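Hypothetical protein NE0471 (PDB 2AUW) is of unknown function but may bind DNA. Local coordinates at residues M3-L11 against Y122-I130. Numbering follows the deposited sequence.
Sequences MNEYFFPKL and YYRTAHKII
Arg124 NH1 donates to Asn4 O at 2.8 Å in a bent bond (146° at the hydrogen), the oxygen tilted out of the guanidinium plane though the donor lies in the carbonyl plane. Extended through its first two torsions, the arginine chain turns at chi3 toward residues 3-5. Its NH2 stands 3.2 Å from Glu5 OE1, a salt bridge of charge alone: carboxylate and guanidinium planes are nearly parallel, but the oxygen sits well out of the guanidinium plane, and a water links the same two atoms. The methyl CE of selenomethionine Met3 sits over one face of the guanidinium, toward its rim, 3.4 Å from Arg124 NE. Just beyond Arg124, helix 117-124 ends in a Schellman motif: Ala126, with positive phi, is its C-prime residue, His127 N reaches back to Tyr122 O, and Ala126 N makes the second, weak bond to Tyr123 O. This turn presents Thr125 O to Phe8 N in a nearly straight bond (2.9 Å, 170°), tying the loop that leads into strand 11-16 to the helix end. The Ala126 methyl lies 3.6 Å from Phe7 CE1 and against Pro9 CD, which itself sits over the centre of the Phe7 ring. Phe8 and His127 stack face to face, centroids 3.6 Å apart and planes at 10°; Tyr122 CE1 lies over the opposite face of the imidazole. Tyr6 packs obliquely on Thr125 CB and also touches Leu50 of the second subunit.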
loop_
_atom_site.group_PDB
_atom_site.type_symbol
_atom_site.label_atom_id
_atom_site.label_comp_id
_atom_site.label_asym_id
_atom_site.label_seq_id
_atom_site.Cartn_x
_atom_site.Cartn_y
_atom_site.Cartn_z
HETATM N N MSE B 3 -6.119 11.006 -7.302
HETATM C CA MSE B 3 -5.297 9.871 -6.813
HETATM C C MSE B 3 -5.465 8.643 -7.699
HETATM O O MSE B 3 -6.431 8.535 -8.457
HETATM C CB MSE B 3 -5.607 9.560 -5.344
HETATM C CG MSE B 3 -7.047 9.771 -4.935
HETATM SE SE MSE B 3 -7.286 9.916 -2.989
HETATM C CE MSE B 3 -6.292 8.341 -2.416
ATOM N N ASN B 4 -4.501 7.732 -7.624
ATOM C CA ASN B 4 -4.528 6.541 -8.455
ATOM C C ASN B 4 -5.521 5.575 -7.872
ATOM O O ASN B 4 -5.917 5.709 -6.719
ATOM C CB ASN B 4 -3.135 5.924 -8.561
ATOM C CG ASN B 4 -2.183 6.801 -9.356
ATOM O OD1 ASN B 4 -2.341 6.954 -10.559
ATOM N ND2 ASN B 4 -1.218 7.407 -8.677
ATOM N N GLU B 5 -6.006 4.621 -8.648
ATOM C CA GLU B 5 -7.009 3.776 -8.018
ATOM C C GLU B 5 -6.624 2.308 -7.812
ATOM O O GLU B 5 -5.774 1.734 -8.527
ATOM C CB GLU B 5 -8.423 3.987 -8.577
ATOM C CG GLU B 5 -9.519 3.544 -7.591
ATOM C CD GLU B 5 -10.690 4.515 -7.479
ATOM O OE1 GLU B 5 -11.218 4.669 -6.352
ATOM O OE2 GLU B 5 -11.087 5.124 -8.496
ATOM N N TYR B 6 -7.190 1.769 -6.746
ATOM C CA TYR B 6 -7.023 0.387 -6.316
ATOM C C TYR B 6 -8.446 -0.040 -5.994
ATOM O O TYR B 6 -9.151 0.678 -5.300
ATOM C CB TYR B 6 -6.166 0.263 -5.050
ATOM C CG TYR B 6 -5.999 -1.180 -4.571
ATOM C CD1 TYR B 6 -5.471 -2.141 -5.415
ATOM C CD2 TYR B 6 -6.359 -1.559 -3.278
ATOM C CE1 TYR B 6 -5.321 -3.463 -5.003
ATOM C CE2 TYR B 6 -6.205 -2.891 -2.841
ATOM C CZ TYR B 6 -5.679 -3.833 -3.729
ATOM O OH TYR B 6 -5.498 -5.149 -3.367
ATOM N N PHE B 7 -8.842 -1.179 -6.541
ATOM C CA PHE B 7 -10.082 -1.879 -6.215
ATOM C C PHE B 7 -9.729 -3.271 -5.672
ATOM O O PHE B 7 -9.151 -4.154 -6.359
ATOM C CB PHE B 7 -11.032 -1.919 -7.437
ATOM C CG PHE B 7 -12.352 -2.627 -7.183
ATOM C CD1 PHE B 7 -13.357 -2.036 -6.411
ATOM C CD2 PHE B 7 -12.594 -3.882 -7.747
ATOM C CE1 PHE B 7 -14.579 -2.715 -6.171
ATOM C CE2 PHE B 7 -13.819 -4.559 -7.526
ATOM C CZ PHE B 7 -14.812 -3.962 -6.731
ATOM N N PHE B 8 -10.042 -3.447 -4.408
ATOM C CA PHE B 8 -9.612 -4.637 -3.677
ATOM C C PHE B 8 -10.302 -5.940 -4.194
ATOM O O PHE B 8 -9.617 -6.878 -4.596
ATOM C CB PHE B 8 -9.746 -4.430 -2.147
ATOM C CG PHE B 8 -9.534 -5.709 -1.349
ATOM C CD1 PHE B 8 -8.237 -6.176 -1.090
ATOM C CD2 PHE B 8 -10.623 -6.473 -0.924
ATOM C CE1 PHE B 8 -8.023 -7.383 -0.390
ATOM C CE2 PHE B 8 -10.439 -7.670 -0.223
ATOM C CZ PHE B 8 -9.125 -8.131 0.055
ATOM N N PRO B 9 -11.643 -5.979 -4.258
ATOM C CA PRO B 9 -12.268 -7.264 -4.679
ATOM C C PRO B 9 -11.894 -7.753 -6.086
ATOM O O PRO B 9 -11.700 -6.954 -7.023
ATOM C CB PRO B 9 -13.781 -6.951 -4.625
ATOM C CG PRO B 9 -13.888 -5.783 -3.724
ATOM C CD PRO B 9 -12.669 -4.955 -3.996
ATOM N N LYS B 10 -11.768 -9.071 -6.237
ATOM C CA LYS B 10 -11.554 -9.676 -7.548
ATOM C C LYS B 10 -12.849 -10.365 -7.945
ATOM O O LYS B 10 -13.486 -10.989 -7.118
ATOM C CB LYS B 10 -10.436 -10.740 -7.502
ATOM C CG LYS B 10 -9.057 -10.177 -7.160
ATOM C CD LYS B 10 -8.137 -11.295 -6.619
ATOM C CE LYS B 10 -6.985 -10.734 -5.793
ATOM N NZ LYS B 10 -5.771 -10.436 -6.618
ATOM N N LEU B 11 -13.239 -10.199 -9.195
ATOM C CA LEU B 11 -14.397 -10.890 -9.750
ATOM C C LEU B 11 -13.969 -12.303 -10.091
ATOM O O LEU B 11 -13.145 -12.518 -10.986
ATOM C CB LEU B 11 -14.904 -10.180 -11.018
ATOM C CG LEU B 11 -16.104 -10.814 -11.723
ATOM C CD1 LEU B 11 -17.326 -10.887 -10.759
ATOM C CD2 LEU B 11 -16.456 -10.120 -13.025
ATOM N N TYR B 122 -9.587 2.108 3.066
ATOM C CA TYR B 122 -10.333 0.836 3.012
ATOM C C TYR B 122 -11.709 0.979 2.373
ATOM O O TYR B 122 -12.097 0.154 1.537
ATOM C CB TYR B 122 -10.425 0.182 4.397
ATOM C CG TYR B 122 -9.275 -0.795 4.653
ATOM C CD1 TYR B 122 -9.526 -2.145 4.909
ATOM C CD2 TYR B 122 -7.943 -0.379 4.591
ATOM C CE1 TYR B 122 -8.496 -3.057 5.130
ATOM C CE2 TYR B 122 -6.882 -1.289 4.839
ATOM C CZ TYR B 122 -7.173 -2.624 5.102
ATOM O OH TYR B 122 -6.160 -3.543 5.338
ATOM N N TYR B 123 -12.405 2.045 2.758
ATOM C CA TYR B 123 -13.724 2.374 2.195
ATOM C C TYR B 123 -13.624 2.743 0.717
ATOM O O TYR B 123 -14.424 2.283 -0.104
ATOM C CB TYR B 123 -14.373 3.518 2.969
ATOM C CG TYR B 123 -14.727 3.234 4.422
ATOM C CD1 TYR B 123 -14.648 4.247 5.384
ATOM C CD2 TYR B 123 -15.162 1.962 4.842
ATOM C CE1 TYR B 123 -14.993 4.007 6.746
ATOM C CE2 TYR B 123 -15.496 1.724 6.183
ATOM C CZ TYR B 123 -15.400 2.737 7.126
ATOM O OH TYR B 123 -15.716 2.483 8.458
ATOM N N ARG B 124 -12.637 3.580 0.392
ATOM C CA ARG B 124 -12.423 4.063 -0.968
ATOM C C ARG B 124 -12.162 2.903 -1.948
ATOM O O ARG B 124 -12.570 2.959 -3.101
ATOM C CB ARG B 124 -11.196 5.004 -0.963
ATOM C CG ARG B 124 -11.027 5.877 -2.173
ATOM C CD ARG B 124 -9.692 6.622 -2.121
ATOM N NE ARG B 124 -8.561 5.847 -2.657
ATOM C CZ ARG B 124 -8.233 5.756 -3.955
ATOM N NH1 ARG B 124 -7.179 5.036 -4.320
ATOM N NH2 ARG B 124 -8.946 6.374 -4.893
ATOM N N THR B 125 -11.395 1.902 -1.489
ATOM C CA THR B 125 -10.886 0.824 -2.341
ATOM C C THR B 125 -11.764 -0.446 -2.245
ATOM O O THR B 125 -11.414 -1.479 -2.793
ATOM C CB THR B 125 -9.467 0.489 -1.970
ATOM O OG1 THR B 125 -9.435 0.048 -0.603
ATOM C CG2 THR B 125 -8.561 1.713 -2.158
ATOM N N ALA B 126 -12.888 -0.350 -1.524
ATOM C CA ALA B 126 -13.851 -1.473 -1.343
ATOM C C ALA B 126 -13.222 -2.642 -0.576
ATOM O O ALA B 126 -13.575 -3.800 -0.796
ATOM C CB ALA B 126 -14.452 -1.945 -2.706
ATOM N N HIS B 127 -12.265 -2.319 0.288
ATOM C CA HIS B 127 -11.577 -3.317 1.131
ATOM C C HIS B 127 -12.424 -3.581 2.383
ATOM O O HIS B 127 -12.295 -4.636 2.995
ATOM C CB HIS B 127 -10.154 -2.821 1.476
ATOM C CG HIS B 127 -9.168 -3.916 1.832
ATOM N ND1 HIS B 127 -9.549 -5.151 2.326
ATOM C CD2 HIS B 127 -7.810 -3.935 1.801
ATOM C CE1 HIS B 127 -8.471 -5.889 2.563
ATOM N NE2 HIS B 127 -7.402 -5.178 2.240
ATOM N N LYS B 128 -13.256 -2.605 2.753
ATOM C CA LYS B 128 -14.211 -2.733 3.851
ATOM C C LYS B 128 -15.570 -2.169 3.442
ATOM O O LYS B 128 -15.666 -1.108 2.811
ATOM C CB LYS B 128 -13.717 -2.001 5.104
ATOM C CG LYS B 128 -12.560 -2.677 5.773
ATOM C CD LYS B 128 -12.351 -2.186 7.205
ATOM C CE LYS B 128 -11.456 -3.162 7.972
ATOM N NZ LYS B 128 -10.905 -2.549 9.230
ATOM N N ILE B 129 -16.635 -2.858 3.815
ATOM C CA ILE B 129 -17.961 -2.305 3.500
ATOM C C ILE B 129 -18.191 -1.028 4.299
ATOM O O ILE B 129 -17.744 -0.890 5.444
ATOM C CB ILE B 129 -19.130 -3.324 3.662
ATOM C CG1 ILE B 129 -19.490 -3.493 5.119
ATOM C CG2 ILE B 129 -18.869 -4.647 2.960
ATOM C CD1 ILE B 129 -20.645 -2.590 5.465
ATOM N N ILE B 130 -18.872 -0.081 3.683
ATOM C CA ILE B 130 -19.061 1.240 4.270
ATOM C C ILE B 130 -20.347 1.281 5.113
ATOM O O ILE B 130 -21.462 1.105 4.565
ATOM C CB ILE B 130 -19.082 2.312 3.166
ATOM C CG1 ILE B 130 -17.788 2.248 2.333
ATOM C CG2 ILE B 130 -19.287 3.706 3.787
ATOM C CD1 ILE B 130 -17.790 3.150 1.085
HETATM O O HOH W 1 -11.660 7.149 -5.078
HETATM O O HOH W 2 -11.819 1.958 -6.105
#